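Local coordinates for protein S12 family peptidase (Streptomyces sp. 82F2, PDB 3WWX) that hydrolyses amide bonds with preference for D-amino-acid substrates, probably by the serine-acylation route of the penicillin-recognising S12 peptidase family, at residues 279-284 and 288-293; 64-69 and 183-188. All coordinates share one frame; numbering follows the deposited sequence.

Interaction 1. Residues 279-284 and 288-293; sequences PNVGYG and MKDKLS
G282 and K289 face each other as the hydrogen-bonded pair of an antiparallel hairpin. The G282 N-H reaches K289 O at 3.0 Å, and the K289 N-H returns to G282 O at 2.8 Å. Two CA-H...O contacts accompany the bonds: V281 CA lies 3.4 Å from K289 O, and M288 CA 3.3 Å from G282 O, so each of these carbonyls takes a C-H as well as an N-H.

Y283 and M288 form the adjoining non-hydrogen-bonded pair, with side chains on the same face of the sheet. M288 SD stands at the edge of the Y283 ring, 5.1 Å from its centroid, in a Met-aromatic contact. The tyrosine hydroxyl is bonded to H301, and H104 meets the ring edge-to-face.

Further along, V281 lays CG2 against the D290 carboxylate, 3.3 Å from D290 OD1. D290 has CG trans to the amide nitrogen (chi1 -169°), which swings OD1 back to the valine; its OD2 makes a weak hydrogen bond to Q335 NE2. At the open end of the hairpin, N280 CB packs on K291 CB at 3.8 Å.

The hairpin is built into the large antiparallel sheet, between strands 297-305 and 272-273: M288 and D290 bond through their backbones to G300 and V298, Y283 pairs with V272 on the other side, and L292 packs onto helix 334-343.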
ATOM      1  N   PRO A 279      -2.186 -14.013  15.948  1.00 29.25           N
ATOM      2  CA  PRO A 279      -0.881 -13.757  16.560  1.00 28.97           C
ATOM      3  C   PRO A 279       0.295 -13.805  15.583  1.00 27.50           C
ATOM      4  O   PRO A 279       1.370 -13.306  15.915  1.00 29.38           O
ATOM      5  CB  PRO A 279      -0.760 -14.876  17.602  1.00 35.64           C
ATOM      6  CG  PRO A 279      -1.657 -15.939  17.114  1.00 36.74           C
ATOM      7  CD  PRO A 279      -2.806 -15.235  16.490  1.00 37.68           C
ATOM      8  N   ASN A 280       0.096 -14.400  14.410  1.00 22.84           N
ATOM      9  CA  ASN A 280       1.177 -14.498  13.430  1.00 24.37           C
ATOM     10  C   ASN A 280       1.141 -13.397  12.381  1.00 21.43           C
ATOM     11  O   ASN A 280       1.982 -13.386  11.482  1.00 21.30           O
ATOM     12  CB  ASN A 280       1.150 -15.851  12.722  1.00 24.34           C
ATOM     13  CG  ASN A 280       1.433 -16.999  13.660  1.00 33.78           C
ATOM     14  OD1 ASN A 280       2.302 -16.904  14.525  1.00 35.27           O
ATOM     15  ND2 ASN A 280       0.688 -18.088  13.506  1.00 35.78           N
ATOM     16  N   VAL A 281       0.164 -12.502  12.472  1.00 20.50           N
ATOM     17  CA  VAL A 281       0.104 -11.356  11.568  1.00 17.58           C
ATOM     18  C   VAL A 281       0.813 -10.210  12.261  1.00 18.64           C
ATOM     19  O   VAL A 281       0.516  -9.895  13.422  1.00 19.87           O
ATOM     20  CB  VAL A 281      -1.340 -10.958  11.221  1.00 19.86           C
ATOM     21  CG1 VAL A 281      -1.370  -9.721  10.304  1.00 23.58           C
ATOM     22  CG2 VAL A 281      -2.043 -12.105  10.555  1.00 24.78           C
ATOM     23  N   GLY A 282       1.791  -9.617  11.581  1.00 14.72           N
ATOM     24  CA  GLY A 282       2.543  -8.525  12.159  1.00 14.38           C
ATOM     25  C   GLY A 282       2.673  -7.394  11.162  1.00 14.66           C
ATOM     26  O   GLY A 282       2.632  -7.628   9.941  1.00 16.93           O
ATOM     27  N   TYR A 283       2.792  -6.172  11.672  1.00 12.94           N
ATOM     28  CA  TYR A 283       3.026  -5.014  10.804  1.00 11.36           C
ATOM     29  C   TYR A 283       4.337  -4.363  11.198  1.00 12.82           C
ATOM     30  O   TYR A 283       4.521  -3.986  12.372  1.00 12.33           O
ATOM     31  CB  TYR A 283       1.863  -4.023  10.896  1.00 12.14           C
ATOM     32  CG  TYR A 283       1.821  -3.053   9.727  1.00 10.37           C
ATOM     33  CD1 TYR A 283       2.660  -1.966   9.681  1.00 10.49           C
ATOM     34  CD2 TYR A 283       0.942  -3.252   8.664  1.00 11.06           C
ATOM     35  CE1 TYR A 283       2.656  -1.095   8.597  1.00  9.58           C
ATOM     36  CE2 TYR A 283       0.919  -2.381   7.576  1.00 10.85           C
ATOM     37  CZ  TYR A 283       1.769  -1.303   7.555  1.00 11.28           C
ATOM     38  OH  TYR A 283       1.714  -0.439   6.484  1.00 10.87           O
ATOM     39  N   GLY A 284       5.249  -4.245  10.239  1.00 11.39           N
ATOM     40  CA  GLY A 284       6.545  -3.633  10.450  1.00 10.51           C
ATOM     41  C   GLY A 284       6.558  -2.218   9.910  1.00 13.16           C
ATOM     42  O   GLY A 284       5.623  -1.466  10.178  1.00 12.36           O
ATOM     43  N   MET A 288       3.998  -5.959   5.944  1.00 10.87           N
ATOM     44  CA  MET A 288       3.268  -6.882   6.812  1.00 13.33           C
ATOM     45  C   MET A 288       3.809  -8.286   6.668  1.00 12.98           C
ATOM     46  O   MET A 288       4.294  -8.632   5.605  1.00 14.77           O
ATOM     47  CB  MET A 288       1.806  -6.920   6.388  1.00 18.01           C
ATOM     48  CG  MET A 288       1.001  -5.810   6.943  1.00 30.82           C
ATOM     49  SD  MET A 288      -0.757  -6.085   6.689  1.00 47.30           S
ATOM     50  CE  MET A 288      -0.816  -6.185   4.900  1.00 34.16           C
ATOM     51  N   LYS A 289       3.714  -9.073   7.740  1.00 11.69           N
ATOM     52  CA  LYS A 289       4.013 -10.502   7.679  1.00 12.91           C
ATOM     53  C   LYS A 289       2.772 -11.299   8.052  1.00 12.65           C
ATOM     54  O   LYS A 289       1.912 -10.827   8.796  1.00 14.02           O
ATOM     55  CB  LYS A 289       5.170 -10.877   8.607  1.00 18.93           C
ATOM     56  CG  LYS A 289       4.806 -11.005  10.058  1.00 22.51           C
ATOM     57  CD  LYS A 289       5.957 -11.541  10.910  1.00 19.81           C
ATOM     58  CE  LYS A 289       5.518 -11.630  12.351  1.00 25.08           C
ATOM     59  NZ  LYS A 289       6.590 -12.125  13.254  1.00 36.10           N
ATOM     60  N   ASP A 290       2.671 -12.513   7.524  1.00 13.09           N
ATOM     61  CA  ASP A 290       1.569 -13.403   7.866  1.00 14.94           C
ATOM     62  C   ASP A 290       2.118 -14.801   7.740  1.00 17.58           C
ATOM     63  O   ASP A 290       2.956 -15.057   6.896  1.00 16.97           O
ATOM     64  CB  ASP A 290       0.397 -13.182   6.906  1.00 17.55           C
ATOM     65  CG  ASP A 290      -0.890 -13.876   7.354  1.00 21.56           C
ATOM     66  OD1 ASP A 290      -0.944 -14.421   8.475  1.00 23.28           O
ATOM     67  OD2 ASP A 290      -1.850 -13.835   6.557  1.00 29.51           O
ATOM     68  N   LYS A 291       1.674 -15.704   8.596  1.00 16.51           N
ATOM     69  CA  LYS A 291       1.990 -17.110   8.411  1.00 15.76           C
ATOM     70  C   LYS A 291       0.755 -17.828   7.910  1.00 14.71           C
ATOM     71  O   LYS A 291      -0.296 -17.815   8.558  1.00 17.89           O
ATOM     72  CB  LYS A 291       2.451 -17.745   9.713  1.00 16.60           C
ATOM     73  CG  LYS A 291       2.879 -19.177   9.465  1.00 19.30           C
ATOM     74  CD  LYS A 291       4.106 -19.568  10.258  1.00 29.85           C
ATOM     75  CE  LYS A 291       3.848 -19.521  11.730  1.00 33.81           C
ATOM     76  NZ  LYS A 291       2.579 -20.213  12.068  1.00 45.35           N
ATOM     77  N   LEU A 292       0.887 -18.463   6.758  1.00 13.59           N
ATOM     78  CA  LEU A 292      -0.240 -19.085   6.076  1.00 13.74           C
ATOM     79  C   LEU A 292      -0.536 -20.481   6.635  1.00 16.31           C
ATOM     80  O   LEU A 292       0.172 -20.973   7.511  1.00 16.74           O
ATOM     81  CB  LEU A 292       0.027 -19.125   4.577  1.00 14.44           C
ATOM     82  CG  LEU A 292       0.384 -17.762   3.966  1.00 13.26           C
ATOM     83  CD1 LEU A 292       0.745 -17.956   2.521  1.00 12.54           C
ATOM     84  CD2 LEU A 292      -0.776 -16.766   4.106  1.00 15.47           C
ATOM     85  N   SER A 293      -1.599 -21.098   6.140  1.00 18.39           N
ATOM     86  CA  SER A 293      -2.123 -22.313   6.750  1.00 21.01           C
ATOM     87  C   SER A 293      -1.068 -23.398   6.776  1.00 21.13           C
ATOM     88  O   SER A 293      -0.978 -24.149   7.753  1.00 21.05           O
ATOM     89  CB  SER A 293      -3.367 -22.796   5.995  1.00 19.46           C
ATOM     90  OG  SER A 293      -3.060 -23.212   4.684  1.00 18.31           O
TER

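Interaction 2. Residues 64-69 and 183-188; sequences LQLQAE and ENRIIK
R185 is the residue of 183-188 that carries this contact, and its long side chain bridges to the C-terminal end of helix 55-68. Its backbone O accepts a hydrogen bond from a water at 2.7 Å, and the same water takes one from Q65 NE2, tying the glutamine amide to the helix backbone. Beyond CB the arginine chain is extended out to NE (chi2 168°, chi3 173°), running antiparallel to the Q65 side chain, with R185 CD 3.3 Å from Q65 OE1.

R185 NH1 donates to Q65 OE1 at 2.9 Å and to E69 OE2 at 2.8 Å, R185 NH2 to E69 OE1 at 2.9 Å, the two E69 bonds making a salt bridge. The carboxylate and guanidinium planes are turned 41° apart: OE1 is met on its syn side, OE2 from above the carboxylate plane. R71 NH1 sits near R185 NH2 and makes a long, weak ion pair with E69 OE1. L66 CD2 covers one face of the guanidinium, 3.4 Å from R185 NH2.

Next in sequence, I186 turns to F58, T61 and V62 of helix 55-68, and R185 also touches V62. Helix 178-187 is thereby joined to helix 55-68, while L66 reaches V173 and T174 of helix 160-174.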
ATOM      1  N   LEU A  64      13.906   4.450   5.105  1.00 10.92           N
ATOM      2  CA  LEU A  64      14.960   3.575   5.616  1.00 11.70           C
ATOM      3  C   LEU A  64      16.293   3.790   4.901  1.00 13.31           C
ATOM      4  O   LEU A  64      17.347   3.724   5.544  1.00 14.04           O
ATOM      5  CB  LEU A  64      14.488   2.114   5.566  1.00 11.93           C
ATOM      6  CG  LEU A  64      13.483   1.782   6.675  1.00 13.95           C
ATOM      7  CD1 LEU A  64      12.615   0.588   6.294  1.00 14.98           C
ATOM      8  CD2 LEU A  64      14.216   1.501   7.988  1.00 13.20           C
ATOM      9  N   GLN A  65      16.265   4.060   3.608  1.00 12.68           N
ATOM     10  CA  GLN A  65      17.488   4.448   2.916  1.00 12.40           C
ATOM     11  C   GLN A  65      18.039   5.749   3.469  1.00 14.82           C
ATOM     12  O   GLN A  65      19.247   5.862   3.693  1.00 15.99           O
ATOM     13  CB  GLN A  65      17.269   4.575   1.418  1.00 13.83           C
ATOM     14  CG  GLN A  65      16.998   3.261   0.696  1.00 12.23           C
ATOM     15  CD  GLN A  65      17.088   3.419  -0.796  1.00 15.87           C
ATOM     16  OE1 GLN A  65      17.098   4.535  -1.318  1.00 17.71           O
ATOM     17  NE2 GLN A  65      17.179   2.299  -1.510  1.00 16.79           N
ATOM     18  N   LEU A  66      17.181   6.737   3.683  1.00 13.05           N
ATOM     19  CA  LEU A  66      17.662   8.020   4.190  1.00 14.95           C
ATOM     20  C   LEU A  66      18.297   7.856   5.566  1.00 18.10           C
ATOM     21  O   LEU A  66      19.306   8.499   5.867  1.00 16.82           O
ATOM     22  CB  LEU A  66      16.532   9.059   4.220  1.00 14.01           C
ATOM     23  CG  LEU A  66      15.983   9.467   2.852  1.00 13.83           C
ATOM     24  CD1 LEU A  66      14.695  10.255   3.038  1.00 15.11           C
ATOM     25  CD2 LEU A  66      17.022  10.279   2.060  1.00 15.94           C
ATOM     26  N   GLN A  67      17.734   6.979   6.391  1.00 14.91           N
ATOM     27  CA  GLN A  67      18.316   6.702   7.696  1.00 15.34           C
ATOM     28  C   GLN A  67      19.684   6.026   7.533  1.00 18.61           C
ATOM     29  O   GLN A  67      20.632   6.345   8.269  1.00 19.99           O
ATOM     30  CB  GLN A  67      17.388   5.860   8.577  1.00 14.05           C
ATOM     31  CG  GLN A  67      18.053   5.443   9.890  1.00 16.31           C
ATOM     32  CD  GLN A  67      17.141   4.716  10.837  1.00 16.06           C
ATOM     33  OE1 GLN A  67      16.769   5.245  11.893  1.00 17.32           O
ATOM     34  NE2 GLN A  67      16.786   3.482  10.490  1.00 15.69           N
ATOM     35  N   ALA A  68      19.780   5.090   6.597  1.00 15.31           N
ATOM     36  CA  ALA A  68      21.038   4.381   6.320  1.00 15.81           C
ATOM     37  C   ALA A  68      22.113   5.343   5.823  1.00 21.68           C
ATOM     38  O   ALA A  68      23.307   5.076   5.986  1.00 22.50           O
ATOM     39  CB  ALA A  68      20.809   3.304   5.302  1.00 18.12           C
ATOM     40  N   GLU A  69      21.696   6.450   5.213  1.00 19.41           N
ATOM     41  CA  GLU A  69      22.619   7.464   4.714  1.00 17.83           C
ATOM     42  C   GLU A  69      22.977   8.476   5.811  1.00 18.73           C
ATOM     43  O   GLU A  69      23.712   9.435   5.555  1.00 22.13           O
ATOM     44  CB  GLU A  69      22.035   8.164   3.473  1.00 22.65           C
ATOM     45  CG  GLU A  69      21.894   7.223   2.277  1.00 19.83           C
ATOM     46  CD  GLU A  69      21.082   7.781   1.109  1.00 20.30           C
ATOM     47  OE1 GLU A  69      20.646   8.948   1.164  1.00 22.29           O
ATOM     48  OE2 GLU A  69      20.895   7.035   0.129  1.00 24.97           O
ATOM     49  N   GLU A 183      11.099   7.504  -7.395  1.00 10.46           N
ATOM     50  CA  GLU A 183      11.545   7.319  -8.770  1.00 12.44           C
ATOM     51  C   GLU A 183      13.037   7.029  -8.832  1.00 13.62           C
ATOM     52  O   GLU A 183      13.457   6.072  -9.462  1.00 13.84           O
ATOM     53  CB  GLU A 183      11.219   8.564  -9.607  1.00 14.63           C
ATOM     54  CG  GLU A 183       9.750   8.702  -9.841  1.00 15.02           C
ATOM     55  CD  GLU A 183       9.328  10.056 -10.381  1.00 20.61           C
ATOM     56  OE1 GLU A 183      10.197  10.935 -10.561  1.00 23.36           O
ATOM     57  OE2 GLU A 183       8.110  10.244 -10.617  1.00 18.64           O
ATOM     58  N   ASN A 184      13.826   7.850  -8.158  1.00 14.01           N
ATOM     59  CA  ASN A 184      15.268   7.770  -8.311  1.00 15.36           C
ATOM     60  C   ASN A 184      15.925   6.659  -7.513  1.00 15.35           C
ATOM     61  O   ASN A 184      16.958   6.114  -7.930  1.00 16.83           O
ATOM     62  CB  ASN A 184      15.881   9.131  -7.993  1.00 17.33           C
ATOM     63  CG  ASN A 184      15.536  10.159  -9.044  1.00 20.42           C
ATOM     64  OD1 ASN A 184      15.278   9.816 -10.201  1.00 28.02           O
ATOM     65  ND2 ASN A 184      15.510  11.423  -8.654  1.00 29.67           N
ATOM     66  N   ARG A 185      15.324   6.296  -6.386  1.00 13.14           N
ATOM     67  CA  ARG A 185      15.890   5.278  -5.515  1.00 12.32           C
ATOM     68  C   ARG A 185      15.345   3.880  -5.757  1.00 14.78           C
ATOM     69  O   ARG A 185      15.968   2.908  -5.357  1.00 16.25           O
ATOM     70  CB  ARG A 185      15.636   5.638  -4.056  1.00 14.28           C
ATOM     71  CG  ARG A 185      16.350   6.896  -3.615  1.00 15.04           C
ATOM     72  CD  ARG A 185      15.862   7.399  -2.264  1.00 15.41           C
ATOM     73  NE  ARG A 185      16.710   8.499  -1.827  1.00 15.20           N
ATOM     74  CZ  ARG A 185      17.835   8.336  -1.141  1.00 16.98           C
ATOM     75  NH1 ARG A 185      18.224   7.131  -0.745  1.00 18.15           N
ATOM     76  NH2 ARG A 185      18.569   9.401  -0.828  1.00 18.74           N
ATOM     77  N   ILE A 186      14.166   3.779  -6.361  1.00 11.56           N
ATOM     78  CA  ILE A 186      13.517   2.478  -6.510  1.00 12.35           C
ATOM     79  C   ILE A 186      13.113   2.181  -7.949  1.00 11.05           C
ATOM     80  O   ILE A 186      13.526   1.168  -8.497  1.00 13.09           O
ATOM     81  CB  ILE A 186      12.292   2.317  -5.555  1.00 10.30           C
ATOM     82  CG1 ILE A 186      12.707   2.566  -4.101  1.00 11.52           C
ATOM     83  CG2 ILE A 186      11.684   0.920  -5.692  1.00 10.99           C
ATOM     84  CD1 ILE A 186      11.542   2.656  -3.106  1.00 12.29           C
ATOM     85  N   ILE A 187      12.246   3.004  -8.543  1.00 11.12           N
ATOM     86  CA  ILE A 187      11.733   2.724  -9.869  1.00 12.51           C
ATOM     87  C   ILE A 187      12.858   2.624 -10.903  1.00 12.34           C
ATOM     88  O   ILE A 187      12.914   1.677 -11.685  1.00 14.61           O
ATOM     89  CB  ILE A 187      10.671   3.768 -10.259  1.00 12.71           C
ATOM     90  CG1 ILE A 187       9.457   3.602  -9.344  1.00 13.08           C
ATOM     91  CG2 ILE A 187      10.248   3.627 -11.717  1.00 12.92           C
ATOM     92  CD1 ILE A 187       8.419   4.702  -9.480  1.00 12.44           C
ATOM     93  N   LYS A 188      13.757   3.593 -10.904  1.00 12.88           N
ATOM     94  CA  LYS A 188      14.812   3.593 -11.917  1.00 15.49           C
ATOM     95  C   LYS A 188      15.849   2.478 -11.702  1.00 14.36           C
ATOM     96  O   LYS A 188      16.130   1.717 -12.639  1.00 17.56           O
ATOM     97  CB  LYS A 188      15.455   4.975 -12.027  1.00 19.06           C
ATOM     98  CG  LYS A 188      14.554   6.008 -12.686  1.00 25.71           C
ATOM     99  CD  LYS A 188      15.186   7.401 -12.639  1.00 29.81           C
ATOM    100  CE  LYS A 188      14.209   8.476 -13.074  1.00 40.64           C
ATOM    101  NZ  LYS A 188      13.675   8.201 -14.433  1.00 46.85           N
TER
HETATM  102  O   HOH W   1      18.368   2.379  -4.357  1.00 24.82           O

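In the fold
Interaction 1 belongs to the large antiparallel sheet and interaction 2 to the helical part of the same beta-lactamase-like fold. Their centres are 25 Å apart and their nearest atoms about 8 Å apart, so they do not touch; in sequence both segments of interaction 2 precede those of interaction 1. Interaction 1 is a short hairpin, whereas interaction 2 joins segments 114 residues apart in sequence. The M288 side chain lies about 12 Å from the bound octane 1,8-diamine, whose pocket includes G304 and I305 on strand 297-305. That strand neighbours 288-291, so interaction 1 belongs to the sheet that supplies part of the ligand pocket.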